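Local structure of protein kinase A regulatory subunit, putative (6FTF) at residues N240-V245 against Y286-L291. The protein probably restrains the catalytic subunit of a cAMP-independent protein kinase A in a trypanosome and binds nucleoside analogues in its cyclic nucleotide-binding domains. Residues are numbered along the deposited sequence; the frame is centred on the assembly and turned at random.
With 7CI (7-cyano-7-deazainosine), chain E.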
# COMPACT_ATOMS: atom_id res chain seq x y z
N ASN A 240 -9.11 -9.30 -10.44
CA ASN A 240 -10.05 -10.35 -10.79
C ASN A 240 -9.86 -11.63 -10.00
O ASN A 240 -10.52 -12.63 -10.28
CB ASN A 240 -10.04 -10.57 -12.30
CG ASN A 240 -10.61 -9.38 -13.05
OD1 ASN A 240 -11.60 -8.78 -12.59
ND2 ASN A 240 -10.03 -9.03 -14.18
N ASN A 241 -8.99 -11.61 -8.99
CA ASN A 241 -8.89 -12.68 -7.99
C ASN A 241 -8.63 -14.05 -8.62
O ASN A 241 -9.36 -15.02 -8.40
CB ASN A 241 -10.13 -12.71 -7.10
CG ASN A 241 -10.22 -11.52 -6.21
OD1 ASN A 241 -9.25 -11.11 -5.59
ND2 ASN A 241 -11.40 -10.95 -6.13
N HIS A 242 -7.53 -14.14 -9.36
CA HIS A 242 -7.13 -15.42 -9.95
C HIS A 242 -5.61 -15.54 -9.93
O HIS A 242 -4.89 -14.54 -9.75
CB HIS A 242 -7.70 -15.60 -11.36
CG HIS A 242 -7.32 -14.51 -12.32
ND1 HIS A 242 -6.05 -14.38 -12.84
CD2 HIS A 242 -8.04 -13.49 -12.84
CE1 HIS A 242 -6.00 -13.32 -13.62
NE2 HIS A 242 -7.20 -12.76 -13.65
N ARG A 243 -5.12 -16.75 -10.12
CA ARG A 243 -3.68 -16.98 -10.22
C ARG A 243 -3.15 -16.38 -11.51
O ARG A 243 -3.88 -16.05 -12.43
CB ARG A 243 -3.36 -18.48 -10.10
CG ARG A 243 -3.73 -19.07 -8.74
CD ARG A 243 -3.38 -20.53 -8.64
NE ARG A 243 -1.96 -20.79 -8.42
CZ ARG A 243 -1.38 -20.89 -7.23
NH1 ARG A 243 -2.05 -20.68 -6.12
NH2 ARG A 243 -0.09 -21.20 -7.14
N THR A 244 -1.83 -16.24 -11.59
CA THR A 244 -1.25 -15.55 -12.74
C THR A 244 -1.47 -16.34 -14.02
O THR A 244 -1.37 -17.57 -14.05
CB THR A 244 0.24 -15.27 -12.53
OG1 THR A 244 0.90 -16.51 -12.31
CG2 THR A 244 0.49 -14.34 -11.35
N VAL A 245 -1.79 -15.61 -15.08
CA VAL A 245 -2.17 -16.17 -16.36
C VAL A 245 -1.13 -15.94 -17.42
O VAL A 245 -1.35 -16.30 -18.58
CB VAL A 245 -3.56 -15.66 -16.78
CG1 VAL A 245 -4.63 -16.29 -15.91
CG2 VAL A 245 -3.64 -14.14 -16.66
N TYR A 286 -5.74 -11.05 -25.48
CA TYR A 286 -5.50 -12.40 -24.98
C TYR A 286 -6.18 -12.61 -23.63
O TYR A 286 -6.88 -13.61 -23.41
CB TYR A 286 -3.98 -12.63 -24.92
CG TYR A 286 -3.62 -13.95 -24.28
CD1 TYR A 286 -3.53 -15.11 -25.02
CD2 TYR A 286 -3.41 -14.03 -22.92
CE1 TYR A 286 -3.24 -16.32 -24.43
CE2 TYR A 286 -3.12 -15.24 -22.32
CZ TYR A 286 -3.04 -16.37 -23.08
OH TYR A 286 -2.76 -17.58 -22.49
N TYR A 287 -6.00 -11.67 -22.70
CA TYR A 287 -6.60 -11.79 -21.38
C TYR A 287 -8.11 -11.82 -21.45
O TYR A 287 -8.75 -12.53 -20.67
CB TYR A 287 -6.17 -10.62 -20.51
CG TYR A 287 -6.70 -10.66 -19.10
CD1 TYR A 287 -6.40 -11.72 -18.25
CD2 TYR A 287 -7.43 -9.62 -18.59
CE1 TYR A 287 -6.84 -11.75 -16.94
CE2 TYR A 287 -7.87 -9.61 -17.28
CZ TYR A 287 -7.57 -10.68 -16.45
OH TYR A 287 -8.00 -10.64 -15.16
N GLN A 288 -8.71 -11.04 -22.36
CA GLN A 288 -10.17 -11.07 -22.44
C GLN A 288 -10.65 -12.47 -22.74
O GLN A 288 -11.70 -12.90 -22.26
CB GLN A 288 -10.70 -10.11 -23.51
CG GLN A 288 -10.34 -8.66 -23.36
CD GLN A 288 -10.39 -8.18 -21.95
OE1 GLN A 288 -11.44 -8.20 -21.30
NE2 GLN A 288 -9.25 -7.71 -21.45
N ASN A 289 -9.91 -13.19 -23.59
CA ASN A 289 -10.28 -14.57 -23.90
C ASN A 289 -10.04 -15.51 -22.72
O ASN A 289 -10.81 -16.46 -22.52
CB ASN A 289 -9.53 -15.04 -25.14
CG ASN A 289 -9.90 -16.44 -25.52
OD1 ASN A 289 -9.10 -17.37 -25.40
ND2 ASN A 289 -11.15 -16.61 -25.93
N VAL A 290 -8.98 -15.27 -21.94
CA VAL A 290 -8.79 -16.03 -20.70
C VAL A 290 -10.02 -15.90 -19.82
O VAL A 290 -10.52 -16.88 -19.26
CB VAL A 290 -7.53 -15.53 -19.97
CG1 VAL A 290 -7.45 -16.10 -18.57
CG2 VAL A 290 -6.29 -15.91 -20.72
N LEU A 291 -10.51 -14.67 -19.67
CA LEU A 291 -11.66 -14.46 -18.81
C LEU A 291 -12.90 -15.12 -19.40
O LEU A 291 -13.69 -15.73 -18.67
CB LEU A 291 -11.92 -12.97 -18.58
CG LEU A 291 -10.85 -12.20 -17.82
CD1 LEU A 291 -11.26 -10.74 -17.74
CD2 LEU A 291 -10.63 -12.78 -16.43
C1 7CI E . 0.19 -9.34 -17.50
N1 7CI E . -0.76 -9.90 -18.53
O1 7CI E . 0.88 -10.40 -16.86
C2 7CI E . -1.08 -9.29 -19.65
N2 7CI E . -0.63 -8.11 -20.14
O2 7CI E . 0.24 -7.58 -15.92
C3 7CI E . -1.05 -7.73 -21.37
N3 7CI E . -1.99 -8.50 -22.08
O3 7CI E . -1.01 -9.08 -14.12
C4 7CI E . -2.48 -9.67 -21.58
N4 7CI E . -3.78 -13.30 -19.88
C5 7CI E . -2.01 -10.13 -20.33
O5 7CI E . -3.36 -10.27 -22.27
C6 7CI E . -2.23 -11.31 -19.50
C7 7CI E . -1.40 -11.09 -18.40
C8 7CI E . -3.07 -12.40 -19.72
C9 7CI E . -0.53 -8.61 -16.41
C10 7CI E . -0.76 -9.64 -15.44
C11 7CI E . 0.59 -10.40 -15.47
C12 7CI E . 0.51 -11.89 -14.95
O4 7CI E . -0.58 -12.53 -15.51
O HOH W 1 -3.25 -17.62 -19.90
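Val245 and Val290 bring the loop 240-245 and the helical segment 286-291 together, their CA atoms 7.9 Å apart, and no backbone hydrogen bond joins the two. The main polar link runs from His242 to Tyr287. His242 NE2 and Tyr287 OH form a nearly straight hydrogen bond of 2.7 Å, and either could be the donor. The hydroxyl lies in the imidazole plane, and the two rings meet rim to rim with their planes at 46°. The other ring nitrogen, ND1, donates to the carbonyl O of Arg243 at 2.8 Å. These two bonds fix the rotation of the ring. Tyr287 has CG anti to its backbone N (chi1 -178°), which sends the phenol across to the loop.

Next to this pair, Val245 supplies the apolar contacts. Its CG1 meets Val290 CG1 at 3.9 Å, and its CG2 lies near Tyr287 CD1. A water bridges Val245 O and Tyr286 OH, and that hydroxyl is also hydrogen-bonded to the backbone N of Arg215.

Together the segments form part of a 7-cyano-7-deazainosine pocket. The nitrile N4 points among Val245, Tyr286, Tyr287 and Val290, 3.3 Å from Val245 CG2 and at the edge of the Tyr286 ring. Weak hydrogen bonds reach the ligand from Tyr287 N to O5 and from Val245 N to O4.

The loop leads from helix 235-240 to strand 247-250 of a cyclic nucleotide-binding beta-sandwich. The start of helix 285-293 lies along the edge of the base that carries carbonyl O5 and the nitrile, and Tyr287 also touches Leu236 of helix 235-240.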